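Local structure of beta-d-glucoside glucohydrolase (Hypocrea jecorina, 3ZZ1) at residues 25-30 with 49-54; 180-185 with 215-220; 372-377 with 458-463. The protein probably hydrolyses terminal, non-reducing beta-D-glucosyl residues, releasing beta-D-glucose, as a secreted family 3 beta-glucosidase of cellulose degradation. All coordinates share one frame; numbering follows the deposited sequence. Where two conformers were deposited one is given.

Contact 1 of 3, residues 25-30 with 49-54; sequences LQDKVG and ASKISY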
ATOM      1  N   LEU A  25       9.765  23.230 -29.769  1.00 14.71           N
ATOM      2  CA  LEU A  25       8.881  22.063 -29.774  1.00 14.82           C
ATOM      3  C   LEU A  25       9.623  20.741 -29.538  1.00 15.01           C
ATOM      4  O   LEU A  25       9.134  19.882 -28.795  1.00 14.66           O
ATOM      5  CB  LEU A  25       8.036  22.003 -31.056  1.00 14.82           C
ATOM      6  CG  LEU A  25       7.004  20.870 -31.213  1.00 15.00           C
ATOM      7  CD1 LEU A  25       6.022  20.783 -30.040  1.00 14.58           C
ATOM      8  CD2 LEU A  25       6.243  21.007 -32.524  1.00 15.00           C
ATOM      9  N   GLN A  26      10.794  20.582 -30.156  1.00 15.20           N
ATOM     10  CA  GLN A  26      11.569  19.353 -29.991  1.00 15.64           C
ATOM     11  C   GLN A  26      12.015  19.161 -28.541  1.00 15.51           C
ATOM     12  O   GLN A  26      11.941  18.051 -28.002  1.00 15.43           O
ATOM     13  CB  GLN A  26      12.759  19.296 -30.953  1.00 15.97           C
ATOM     14  CG  GLN A  26      13.388  17.893 -31.070  1.00 17.96           C
ATOM     15  CD  GLN A  26      12.355  16.775 -31.315  1.00 19.51           C
ATOM     16  OE1 GLN A  26      11.502  16.871 -32.204  1.00 18.82           O
ATOM     17  NE2 GLN A  26      12.445  15.708 -30.521  1.00 20.63           N
ATOM     18  N   ASP A  27      12.467  20.249 -27.918  1.00 15.21           N
ATOM     19  CA  ASP A  27      12.762  20.260 -26.489  1.00 15.14           C
ATOM     20  C   ASP A  27      11.588  19.675 -25.711  1.00 14.85           C
ATOM     21  O   ASP A  27      11.757  18.748 -24.921  1.00 14.83           O
ATOM     22  CB  ASP A  27      13.012  21.689 -26.002  1.00 15.14           C
ATOM     23  CG  ASP A  27      14.330  22.257 -26.480  1.00 15.22           C
ATOM     24  OD1 ASP A  27      15.340  21.523 -26.499  1.00 15.18           O
ATOM     25  OD2 ASP A  27      14.356  23.459 -26.812  1.00 15.08           O
ATOM     26  N   LYS A  28      10.401  20.219 -25.971  1.00 14.36           N
ATOM     27  CA  LYS A  28       9.178  19.886 -25.243  1.00 14.12           C
ATOM     28  C   LYS A  28       8.737  18.450 -25.484  1.00 13.97           C
ATOM     29  O   LYS A  28       8.309  17.759 -24.552  1.00 13.95           O
ATOM     30  CB  LYS A  28       8.058  20.863 -25.629  1.00 13.94           C
ATOM     31  CG  LYS A  28       8.301  22.292 -25.165  1.00 13.60           C
ATOM     32  CD  LYS A  28       7.449  23.282 -25.943  1.00 14.17           C
ATOM     33  CE  LYS A  28       7.851  24.710 -25.636  1.00 13.88           C
ATOM     34  NZ  LYS A  28       6.906  25.685 -26.232  1.00 15.40           N
ATOM     35  N   VAL A  29       8.844  18.009 -26.736  1.00 13.68           N
ATOM     36  CA  VAL A  29       8.487  16.643 -27.121  1.00 13.34           C
ATOM     37  C   VAL A  29       9.432  15.632 -26.465  1.00 13.23           C
ATOM     38  O   VAL A  29       9.007  14.555 -26.060  1.00 13.23           O
ATOM     39  CB  VAL A  29       8.433  16.475 -28.666  1.00 13.21           C
ATOM     40  CG1 VAL A  29       8.377  15.010 -29.068  1.00 12.92           C
ATOM     41  CG2 VAL A  29       7.226  17.220 -29.236  1.00 13.22           C
ATOM     42  N   GLY A  30      10.703  16.002 -26.343  1.00 13.31           N
ATOM     43  CA  GLY A  30      11.701  15.160 -25.681  1.00 13.30           C
ATOM     44  C   GLY A  30      11.458  15.006 -24.185  1.00 13.28           C
ATOM     45  O   GLY A  30      11.758  13.960 -23.606  1.00 13.16           O
ATOM     46  N   ALA A  49      17.029  18.282 -21.857  1.00 16.10           N
ATOM     47  CA  ALA A  49      16.936  19.618 -22.435  1.00 16.28           C
ATOM     48  C   ALA A  49      18.007  20.512 -21.807  1.00 16.40           C
ATOM     49  O   ALA A  49      17.808  21.105 -20.742  1.00 16.42           O
ATOM     50  CB  ALA A  49      15.538  20.197 -22.244  1.00 16.32           C
ATOM     51  N   SER A  50      19.149  20.582 -22.483  1.00 16.45           N
ATOM     52  CA  SER A  50      20.339  21.263 -21.984  1.00 16.47           C
ATOM     53  C   SER A  50      20.154  22.771 -21.830  1.00 16.55           C
ATOM     54  O   SER A  50      20.837  23.403 -21.014  1.00 16.64           O
ATOM     55  CB  SER A  50      21.518  20.982 -22.917  1.00 16.50           C
ATOM     56  OG  SER A  50      21.228  21.437 -24.230  1.00 16.17           O
ATOM     57  N   LYS A  51      19.240  23.338 -22.617  1.00 16.39           N
ATOM     58  CA  LYS A  51      18.956  24.773 -22.585  1.00 16.47           C
ATOM     59  C   LYS A  51      18.532  25.248 -21.197  1.00 16.39           C
ATOM     60  O   LYS A  51      18.722  26.413 -20.854  1.00 16.31           O
ATOM     61  CB  LYS A  51      17.876  25.133 -23.604  1.00 16.49           C
ATOM     62  CG  LYS A  51      18.342  25.090 -25.048  1.00 16.90           C
ATOM     63  CD  LYS A  51      17.159  25.231 -25.995  1.00 17.49           C
ATOM     64  CE  LYS A  51      17.471  24.635 -27.349  1.00 18.41           C
ATOM     65  NZ  LYS A  51      16.378  24.889 -28.320  1.00 18.46           N
ATOM     66  N   ILE A  52      17.960  24.338 -20.410  1.00 16.17           N
ATOM     67  CA  ILE A  52      17.536  24.637 -19.042  1.00 16.11           C
ATOM     68  C   ILE A  52      18.187  23.698 -18.021  1.00 16.04           C
ATOM     69  O   ILE A  52      17.724  23.583 -16.878  1.00 16.09           O
ATOM     70  CB  ILE A  52      15.993  24.611 -18.901  1.00 16.09           C
ATOM     71  CG1 ILE A  52      15.422  23.279 -19.399  1.00 15.75           C
ATOM     72  CG2 ILE A  52      15.372  25.788 -19.654  1.00 16.08           C
ATOM     73  CD1 ILE A  52      14.096  22.916 -18.770  1.00 15.87           C
ATOM     74  N   SER A  53      19.268  23.039 -18.445  1.00 15.65           N
ATOM     75  CA  SER A  53      20.023  22.095 -17.608  1.00 15.30           C
ATOM     76  C   SER A  53      19.140  20.966 -17.062  1.00 14.84           C
ATOM     77  O   SER A  53      19.348  20.473 -15.952  1.00 14.81           O
ATOM     78  CB  SER A  53      20.771  22.825 -16.482  1.00 15.30           C
ATOM     79  OG  SER A  53      21.759  23.701 -17.003  1.00 15.90           O
ATOM     80  N   TYR A  54      18.150  20.576 -17.860  1.00 14.37           N
ATOM     81  CA  TYR A  54      17.252  19.486 -17.527  1.00 13.88           C
ATOM     82  C   TYR A  54      17.865  18.173 -18.000  1.00 13.74           C
ATOM     83  O   TYR A  54      18.124  18.007 -19.192  1.00 13.67           O
ATOM     84  CB  TYR A  54      15.879  19.706 -18.164  1.00 13.63           C
ATOM     85  CG  TYR A  54      14.822  18.727 -17.699  1.00 13.26           C
ATOM     86  CD1 TYR A  54      14.345  18.754 -16.386  1.00 12.81           C
ATOM     87  CD2 TYR A  54      14.293  17.782 -18.571  1.00 12.50           C
ATOM     88  CE1 TYR A  54      13.368  17.857 -15.957  1.00 12.79           C
ATOM     89  CE2 TYR A  54      13.311  16.886 -18.153  1.00 12.51           C
ATOM     90  CZ  TYR A  54      12.860  16.924 -16.847  1.00 12.83           C
ATOM     91  OH  TYR A  54      11.897  16.026 -16.444  1.00 13.34           O
TER
HETATM   92  O   HOH W   1      17.532  21.954 -24.803  1.00 18.92           O

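Contact 2 of 3, residues 180-185 with 215-220; sequences TLHELY and DQYTLQ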
ATOM      1  N   THR A 180     -19.048   6.103  -5.983  1.00 12.41           N
ATOM      2  CA  THR A 180     -18.080   5.053  -5.672  1.00 12.29           C
ATOM      3  C   THR A 180     -16.688   5.413  -6.187  1.00 12.35           C
ATOM      4  O   THR A 180     -15.695   5.259  -5.469  1.00 12.27           O
ATOM      5  CB  THR A 180     -18.514   3.684  -6.248  1.00 12.27           C
ATOM      6  OG1 THR A 180     -19.785   3.319  -5.701  1.00 12.80           O
ATOM      7  CG2 THR A 180     -17.503   2.593  -5.901  1.00 12.10           C
ATOM      8  N   LEU A 181     -16.625   5.893  -7.428  1.00 12.34           N
ATOM      9  CA  LEU A 181     -15.365   6.308  -8.027  1.00 12.40           C
ATOM     10  C   LEU A 181     -14.653   7.341  -7.155  1.00 12.28           C
ATOM     11  O   LEU A 181     -13.458   7.211  -6.896  1.00 12.24           O
ATOM     12  CB  LEU A 181     -15.575   6.845  -9.453  1.00 12.41           C
ATOM     13  CG  LEU A 181     -14.364   7.480 -10.162  1.00 12.69           C
ATOM     14  CD1 LEU A 181     -13.248   6.466 -10.375  1.00 12.78           C
ATOM     15  CD2 LEU A 181     -14.760   8.109 -11.484  1.00 12.35           C
ATOM     16  N   HIS A 182     -15.405   8.338  -6.688  1.00 12.14           N
ATOM     17  CA  HIS A 182     -14.852   9.472  -5.945  1.00 11.85           C
ATOM     18  C   HIS A 182     -14.591   9.175  -4.470  1.00 11.76           C
ATOM     19  O   HIS A 182     -13.527   9.503  -3.944  1.00 11.95           O
ATOM     20  CB  HIS A 182     -15.795  10.668  -6.033  1.00 11.63           C
ATOM     21  CG  HIS A 182     -15.739  11.390  -7.341  1.00 11.88           C
ATOM     22  ND1 HIS A 182     -14.864  12.427  -7.579  1.00 11.81           N
ATOM     23  CD2 HIS A 182     -16.459  11.234  -8.477  1.00 11.22           C
ATOM     24  CE1 HIS A 182     -15.036  12.871  -8.810  1.00 11.40           C
ATOM     25  NE2 HIS A 182     -16.004  12.171  -9.374  1.00 12.34           N
ATOM     26  N   GLU A 183     -15.577   8.573  -3.813  1.00 11.33           N
ATOM     27  CA  GLU A 183     -15.608   8.472  -2.357  1.00 11.47           C
ATOM     28  C   GLU A 183     -14.789   7.301  -1.805  1.00 11.20           C
ATOM     29  O   GLU A 183     -14.356   7.326  -0.650  1.00 10.91           O
ATOM     30  CB  GLU A 183     -17.058   8.383  -1.879  1.00 11.31           C
ATOM     31  CG  GLU A 183     -17.250   8.549  -0.385  1.00 12.23           C
ATOM     32  CD  GLU A 183     -18.709   8.679  -0.009  1.00 12.51           C
ATOM     33  OE1 GLU A 183     -19.439   9.443  -0.689  1.00 12.55           O
ATOM     34  OE2 GLU A 183     -19.127   8.022   0.966  1.00 12.85           O
ATOM     35  N   LEU A 184     -14.588   6.282  -2.632  1.00 10.93           N
ATOM     36  CA  LEU A 184     -13.823   5.108  -2.223  1.00 10.70           C
ATOM     37  C   LEU A 184     -12.455   5.070  -2.900  1.00 10.73           C
ATOM     38  O   LEU A 184     -11.419   5.144  -2.236  1.00 10.82           O
ATOM     39  CB  LEU A 184     -14.616   3.819  -2.503  1.00 10.42           C
ATOM     40  CG  LEU A 184     -14.026   2.467  -2.064  1.00  9.46           C
ATOM     41  CD1 LEU A 184     -13.619   2.453  -0.601  1.00  8.23           C
ATOM     42  CD2 LEU A 184     -15.000   1.339  -2.339  1.00  7.61           C
ATOM     43  N   TYR A 185     -12.456   4.973  -4.226  1.00 10.61           N
ATOM     44  CA  TYR A 185     -11.219   4.734  -4.970  1.00 10.20           C
ATOM     45  C   TYR A 185     -10.331   5.958  -5.189  1.00  9.90           C
ATOM     46  O   TYR A 185      -9.110   5.852  -5.076  1.00  9.95           O
ATOM     47  CB  TYR A 185     -11.513   3.978  -6.268  1.00  9.96           C
ATOM     48  CG  TYR A 185     -12.139   2.634  -5.968  1.00 10.53           C
ATOM     49  CD1 TYR A 185     -11.358   1.570  -5.518  1.00 10.35           C
ATOM     50  CD2 TYR A 185     -13.515   2.440  -6.081  1.00 10.31           C
ATOM     51  CE1 TYR A 185     -11.925   0.342  -5.218  1.00 10.92           C
ATOM     52  CE2 TYR A 185     -14.094   1.214  -5.780  1.00 10.47           C
ATOM     53  CZ  TYR A 185     -13.288   0.170  -5.347  1.00 10.71           C
ATOM     54  OH  TYR A 185     -13.841  -1.047  -5.039  1.00 11.31           O
ATOM     55  N   ASP A 215      -8.693   8.922 -20.546  1.00 15.12           N
ATOM     56  CA  ASP A 215      -9.981   9.259 -19.963  1.00 14.94           C
ATOM     57  C   ASP A 215      -9.989  10.712 -19.505  1.00 14.40           C
ATOM     58  O   ASP A 215      -9.438  11.039 -18.452  1.00 14.54           O
ATOM     59  CB  ASP A 215     -10.262   8.306 -18.801  1.00 15.12           C
ATOM     60  CG  ASP A 215     -11.688   8.390 -18.282  1.00 16.02           C
ATOM     61  OD1 ASP A 215     -12.419   9.351 -18.590  1.00 17.39           O
ATOM     62  OD2 ASP A 215     -12.074   7.471 -17.534  1.00 18.00           O
ATOM     63  N   GLN A 216     -10.626  11.572 -20.300  1.00 13.91           N
ATOM     64  CA  GLN A 216     -10.689  13.000 -20.004  0.50 13.61           C
ATOM     65  C   GLN A 216     -11.337  13.283 -18.646  1.00 13.42           C
ATOM     66  O   GLN A 216     -10.842  14.118 -17.881  1.00 13.24           O
ATOM     67  CB  GLN A 216     -11.409  13.758 -21.125  0.50 13.62           C
ATOM     68  CG  GLN A 216     -11.255  15.272 -21.053  0.50 13.99           C
ATOM     69  CD  GLN A 216     -11.914  15.982 -22.216  0.50 14.84           C
ATOM     70  OE1 GLN A 216     -12.830  16.787 -22.030  0.50 15.50           O
ATOM     71  NE2 GLN A 216     -11.458  15.684 -23.428  0.50 15.06           N
ATOM     72  N   TYR A 217     -12.431  12.588 -18.338  1.00 13.27           N
ATOM     73  CA  TYR A 217     -13.109  12.799 -17.050  1.00 13.27           C
ATOM     74  C   TYR A 217     -12.192  12.550 -15.838  1.00 13.08           C
ATOM     75  O   TYR A 217     -12.005  13.443 -15.008  1.00 13.39           O
ATOM     76  CB  TYR A 217     -14.421  12.003 -16.936  1.00 13.18           C
ATOM     77  CG  TYR A 217     -15.115  12.220 -15.603  1.00 13.45           C
ATOM     78  CD1 TYR A 217     -15.720  13.442 -15.301  1.00 12.71           C
ATOM     79  CD2 TYR A 217     -15.142  11.216 -14.635  1.00 12.99           C
ATOM     80  CE1 TYR A 217     -16.338  13.660 -14.074  1.00 12.62           C
ATOM     81  CE2 TYR A 217     -15.768  11.419 -13.409  1.00 12.74           C
ATOM     82  CZ  TYR A 217     -16.363  12.646 -13.133  1.00 12.97           C
ATOM     83  OH  TYR A 217     -16.976  12.859 -11.913  1.00 12.27           O
ATOM     84  N   THR A 218     -11.606  11.359 -15.747  1.00 12.97           N
ATOM     85  CA  THR A 218     -10.786  11.012 -14.575  1.00 12.74           C
ATOM     86  C   THR A 218      -9.457  11.774 -14.527  1.00 12.81           C
ATOM     87  O   THR A 218      -9.047  12.244 -13.461  1.00 12.90           O
ATOM     88  CB  THR A 218     -10.535   9.485 -14.454  1.00 12.66           C
ATOM     89  OG1 THR A 218      -9.944   8.994 -15.658  1.00 12.21           O
ATOM     90  CG2 THR A 218     -11.836   8.740 -14.192  1.00 12.44           C
ATOM     91  N   LEU A 219      -8.799  11.906 -15.678  1.00 12.76           N
ATOM     92  CA  LEU A 219      -7.508  12.603 -15.758  1.00 13.01           C
ATOM     93  C   LEU A 219      -7.631  14.120 -15.625  1.00 12.79           C
ATOM     94  O   LEU A 219      -6.938  14.733 -14.816  1.00 12.91           O
ATOM     95  CB  LEU A 219      -6.765  12.261 -17.058  1.00 12.93           C
ATOM     96  CG  LEU A 219      -6.298  10.821 -17.310  1.00 13.44           C
ATOM     97  CD1 LEU A 219      -5.625  10.736 -18.675  1.00 13.47           C
ATOM     98  CD2 LEU A 219      -5.354  10.310 -16.218  1.00 13.07           C
ATOM     99  N   GLN A 220      -8.500  14.725 -16.426  1.00 12.67           N
ATOM    100  CA  GLN A 220      -8.596  16.181 -16.452  1.00 12.73           C
ATOM    101  C   GLN A 220      -9.551  16.710 -15.394  1.00 12.68           C
ATOM    102  O   GLN A 220      -9.155  17.510 -14.550  1.00 12.73           O
ATOM    103  CB  GLN A 220      -8.987  16.693 -17.847  1.00 12.70           C
ATOM    104  CG  GLN A 220      -8.930  18.213 -17.996  1.00 12.67           C
ATOM    105  CD  GLN A 220      -7.529  18.772 -17.792  1.00 12.68           C
ATOM    106  OE1 GLN A 220      -6.575  18.362 -18.454  1.00 12.73           O
ATOM    107  NE2 GLN A 220      -7.401  19.710 -16.865  1.00 12.71           N
TER

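Contact 3 of 3, residues 372-377 with 458-463; sequences GCDDGA and PWHNGN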
ATOM      1  N   GLY A 372       9.235 -13.869  -8.805  1.00 14.74           N
ATOM      2  CA  GLY A 372       8.161 -14.737  -9.301  1.00 14.85           C
ATOM      3  C   GLY A 372       8.278 -16.173  -8.818  1.00 15.12           C
ATOM      4  O   GLY A 372       8.368 -17.105  -9.624  1.00 15.15           O
ATOM      5  N   CYS A 373       8.293 -16.346  -7.497  1.00 15.10           N
ATOM      6  CA  CYS A 373       8.326 -17.668  -6.868  1.00 15.34           C
ATOM      7  C   CYS A 373       8.047 -17.554  -5.376  1.00 14.93           C
ATOM      8  O   CYS A 373       8.340 -16.526  -4.747  1.00 14.88           O
ATOM      9  CB  CYS A 373       9.662 -18.391  -7.109  1.00 15.41           C
ATOM     10  SG  CYS A 373      11.044 -17.871  -6.051  1.00 17.75           S
ATOM     11  N   ASP A 374       7.453 -18.609  -4.831  1.00 14.48           N
ATOM     12  CA  ASP A 374       7.268 -18.750  -3.398  1.00 14.10           C
ATOM     13  C   ASP A 374       8.095 -19.952  -2.949  1.00 13.76           C
ATOM     14  O   ASP A 374       7.559 -21.002  -2.593  1.00 13.98           O
ATOM     15  CB  ASP A 374       5.782 -18.928  -3.057  1.00 14.08           C
ATOM     16  CG  ASP A 374       5.518 -18.940  -1.561  1.00 14.26           C
ATOM     17  OD1 ASP A 374       6.395 -18.504  -0.785  1.00 15.13           O
ATOM     18  OD2 ASP A 374       4.430 -19.391  -1.156  1.00 15.02           O
ATOM     19  N   ASP A 375       9.412 -19.794  -2.992  1.00 13.30           N
ATOM     20  CA  ASP A 375      10.319 -20.889  -2.666  1.00 12.91           C
ATOM     21  C   ASP A 375      11.145 -20.544  -1.435  1.00 12.58           C
ATOM     22  O   ASP A 375      11.986 -19.646  -1.469  1.00 12.45           O
ATOM     23  CB  ASP A 375      11.223 -21.212  -3.855  1.00 12.90           C
ATOM     24  CG  ASP A 375      12.070 -22.448  -3.623  1.00 13.49           C
ATOM     25  OD1 ASP A 375      11.509 -23.568  -3.591  1.00 13.95           O
ATOM     26  OD2 ASP A 375      13.297 -22.293  -3.472  1.00 14.25           O
ATOM     27  N   GLY A 376      10.900 -21.269  -0.349  1.00 12.20           N
ATOM     28  CA  GLY A 376      11.503 -20.944   0.931  1.00 11.97           C
ATOM     29  C   GLY A 376      10.820 -19.720   1.510  1.00 11.84           C
ATOM     30  O   GLY A 376       9.722 -19.360   1.079  1.00 11.66           O
ATOM     31  N   ALA A 377      11.475 -19.074   2.470  1.00 11.53           N
ATOM     32  CA  ALA A 377      10.903 -17.914   3.148  1.00 11.56           C
ATOM     33  C   ALA A 377      10.442 -16.842   2.159  1.00 11.66           C
ATOM     34  O   ALA A 377      11.149 -16.524   1.189  1.00 11.53           O
ATOM     35  CB  ALA A 377      11.887 -17.339   4.150  1.00 11.33           C
ATOM     36  N   PRO A 458      -3.745 -21.867   1.847  1.00 15.03           N
ATOM     37  CA  PRO A 458      -2.290 -21.828   1.913  1.00 14.92           C
ATOM     38  C   PRO A 458      -1.693 -22.581   0.732  1.00 14.91           C
ATOM     39  O   PRO A 458      -2.257 -23.588   0.298  1.00 14.91           O
ATOM     40  CB  PRO A 458      -1.978 -22.574   3.216  1.00 14.97           C
ATOM     41  CG  PRO A 458      -3.207 -22.447   4.029  1.00 14.84           C
ATOM     42  CD  PRO A 458      -4.330 -22.486   3.051  1.00 14.98           C
ATOM     43  N   TRP A 459      -0.581 -22.072   0.207  1.00 14.75           N
ATOM     44  CA  TRP A 459       0.168 -22.738  -0.848  1.00 14.88           C
ATOM     45  C   TRP A 459       0.882 -23.968  -0.290  1.00 15.11           C
ATOM     46  O   TRP A 459       0.932 -24.166   0.929  1.00 14.83           O
ATOM     47  CB  TRP A 459       1.201 -21.780  -1.436  1.00 14.84           C
ATOM     48  CG  TRP A 459       0.652 -20.739  -2.377  1.00 14.84           C
ATOM     49  CD1 TRP A 459      -0.545 -20.086  -2.282  1.00 14.67           C
ATOM     50  CD2 TRP A 459       1.308 -20.205  -3.537  1.00 14.90           C
ATOM     51  NE1 TRP A 459      -0.684 -19.192  -3.320  1.00 14.92           N
ATOM     52  CE2 TRP A 459       0.439 -19.240  -4.103  1.00 14.65           C
ATOM     53  CE3 TRP A 459       2.542 -20.453  -4.158  1.00 14.02           C
ATOM     54  CZ2 TRP A 459       0.763 -18.527  -5.265  1.00 13.73           C
ATOM     55  CZ3 TRP A 459       2.863 -19.742  -5.314  1.00 14.41           C
ATOM     56  CH2 TRP A 459       1.972 -18.788  -5.852  1.00 13.87           C
ATOM     57  N   HIS A 460       1.432 -24.788  -1.187  1.00 15.20           N
ATOM     58  CA  HIS A 460       2.280 -25.928  -0.815  1.00 15.37           C
ATOM     59  C   HIS A 460       1.650 -26.855   0.222  1.00 15.63           C
ATOM     60  O   HIS A 460       2.345 -27.364   1.110  1.00 15.58           O
ATOM     61  CB  HIS A 460       3.635 -25.453  -0.281  1.00 15.27           C
ATOM     62  CG  HIS A 460       4.319 -24.448  -1.150  1.00 14.65           C
ATOM     63  ND1 HIS A 460       4.530 -24.646  -2.498  1.00 14.28           N
ATOM     64  CD2 HIS A 460       4.869 -23.249  -0.853  1.00 13.54           C
ATOM     65  CE1 HIS A 460       5.168 -23.603  -2.995  1.00 13.81           C
ATOM     66  NE2 HIS A 460       5.387 -22.742  -2.019  1.00 14.26           N
ATOM     67  N   ASN A 461       0.339 -27.055   0.118  1.00 15.99           N
ATOM     68  CA  ASN A 461      -0.374 -28.001   0.976  1.00 16.51           C
ATOM     69  C   ASN A 461      -0.297 -27.638   2.465  1.00 16.31           C
ATOM     70  O   ASN A 461      -0.296 -28.514   3.335  1.00 16.02           O
ATOM     71  CB  ASN A 461       0.157 -29.422   0.734  1.00 16.85           C
ATOM     72  CG  ASN A 461      -0.942 -30.393   0.368  1.00 18.68           C
ATOM     73  OD1 ASN A 461      -1.687 -30.170  -0.595  1.00 20.47           O
ATOM     74  ND2 ASN A 461      -1.044 -31.487   1.121  1.00 19.23           N
ATOM     75  N   GLY A 462      -0.237 -26.336   2.739  1.00 16.43           N
ATOM     76  CA  GLY A 462      -0.098 -25.806   4.095  1.00 16.36           C
ATOM     77  C   GLY A 462      -1.128 -26.307   5.089  1.00 16.49           C
ATOM     78  O   GLY A 462      -0.794 -26.590   6.241  1.00 16.56           O
ATOM     79  N   ASN A 463      -2.377 -26.419   4.647  1.00 16.53           N
ATOM     80  CA  ASN A 463      -3.446 -26.926   5.503  1.00 16.84           C
ATOM     81  C   ASN A 463      -3.167 -28.349   5.985  1.00 16.98           C
ATOM     82  O   ASN A 463      -3.301 -28.633   7.172  1.00 17.20           O
ATOM     83  CB  ASN A 463      -4.807 -26.835   4.803  1.00 16.59           C
ATOM     84  CG  ASN A 463      -5.459 -25.468   4.957  1.00 16.96           C
ATOM     85  OD1 ASN A 463      -5.082 -24.674   5.824  1.00 17.03           O
ATOM     86  ND2 ASN A 463      -6.451 -25.193   4.122  1.00 16.80           N
TER

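Contact 1 of 3, residues 25-30 with 49-54
The carboxylate of D27 and the ammonium group of K51 close a salt bridge between the first turn of helix 25-32 and the loop 49-54, with OD2 of D27 2.9 Å from NZ of K51. The two side chains meet at about a right angle. K51, extended beyond CG, runs its last methylenes past the acid, its CE lying 3.4 Å from OD2 of D27, and NZ comes in on the syn side of OD2, the side of the other oxygen. With CG beside its own backbone N (chi1 -72°), D27 also lets OD2 accept from the backbone N of N24, the residue just before the helix, so this oxygen takes two hydrogen bonds. Its partner OD1 faces the loop backbone: a water donates to OD1 of D27 at 2.8 Å and accepts from the backbone N of K51 at 3.1 Å, so that K51 is met at both its amide and its ammonium end. Replacing D27 by an alanine removes both oxygens and would probably leave the ammonium of K51 without its counter-charge, N24 N without its acceptor and the water without OD1. Negative charge in the first turn of a helix should also suit the local helix dipole. The loop has its own closure: A49 N donates to Y54 O at 2.9 Å, while A49 O receives Y54 N and I52 N from opposite faces of its plane. Y54 meets W296 of helix 282-298 edge-to-face. With S53 and Y54 facing A49, the loop that links strands 44-45 and 58-60 forms a G1 beta bulge, tied to the first turn of helix 25-32 by the salt bridge and the water.

Contact 2 of 3, residues 180-185 with 215-220
Two successive helices of the TIM-barrel-type N-terminal domain, 178-194 and 216-226, meet here through L181 and H182 on the first and Y217 and T218 on the second. The axes of the segments 180-185 and 216-220 run 13.0 Å apart at closest and are inclined by 39°, so side chains alone bridge the gap. H182 and Y217 arrive from opposite directions. NE2 of H182 donates to OH of Y217 at 2.8 Å, nearly straight with an N-H...O angle of 170°, and the oxygen lies almost in the imidazole plane. The bond thus implies a proton on NE2. Y217, its CG anti to the backbone N (chi1 180°), carries its hydroxyl across the gap, where it is also hydrogen-bonded to OE1 of Q684. Beside the hydroxyl, L181 and Y217 run antiparallel alongside each other: CD2 of L181 reaches the ring edge, in plane, 4.0 Å from CE2 of Y217. The same methyl packs against T218, CD2 of L181 being 4.0 Å from CG2 of T218. The start of helix 216-226 is capped by D215, whose OD1 accepts a weak bond from the backbone N of Y217. W679 stacks on the ring of H182, and its backbone N donates to OE1 of E183. W679 and Q684 of the fibronectin type III-like part thus reach the H182-Y217 pair, while the two helices, one before and one after strand 199-202, pack as neighbours do in the repeated beta-alpha units of a TIM barrel.

Contact 3 of 3, residues 372-377 with 458-463
NE2 of H460 donates to the backbone O of D374 at 2.8 Å, tying together two loops of the second, alpha/beta domain of this enzyme (the family 3 C-terminal domain). The donor lies in the carbonyl plane, but the oxygen is tilted out of the imidazole plane by 21° and the N-H...O angle is 144°, so the bond is bent. H460 is offered by a type I' beta turn from W459 to G462, closed by G462 N on W459 O at 3.1 Å, which leads into helix 462-472. The side chain of D374 points into the same corner. A chi1 of -174° swings its carboxylate away from the backbone N and in beside both rings: CB of D374 packs 3.7 Å from CE3 of W459, on the six-membered part of the indole, and OD2 of D374 comes 3.6 Å from NE2 of H460. The carboxylate plane is turned 64° from the indole. The hydrogen bond of OD2 goes to OG1 of T436, on strand 430-437, and W459 is bonded through its backbone to that same residue, so T436 links the carboxylate of D374 to the backbone of W459. On the other loop, the disulfide of C373 with C368 lies next to D374. Within the turn, the imidazole of H460 is backed on one face by its neighbour, CB of W459 standing 4.0 Å above the ring plane, offset toward the rim.

In the fold
The three contacts follow one another along the chain and none touches another. Contacts 1 and 2 belong to the N-terminal half of the enzyme, their centres about 32 Å apart and their nearest atoms about 16 Å. Contact 3 lies in the second, alpha/beta domain, about 37 Å from contact 2 between centres and on the opposite side of the chain's centre; it is about 49 Å from contact 1 between centres. Contact 2 faces the fibronectin-like part, whereas contact 3 stays within its own domain. In family 3 glucosidases the substrate pocket generally forms between the first two domains. No substrate is bound here, and the sugar at N310 is an attached glycan.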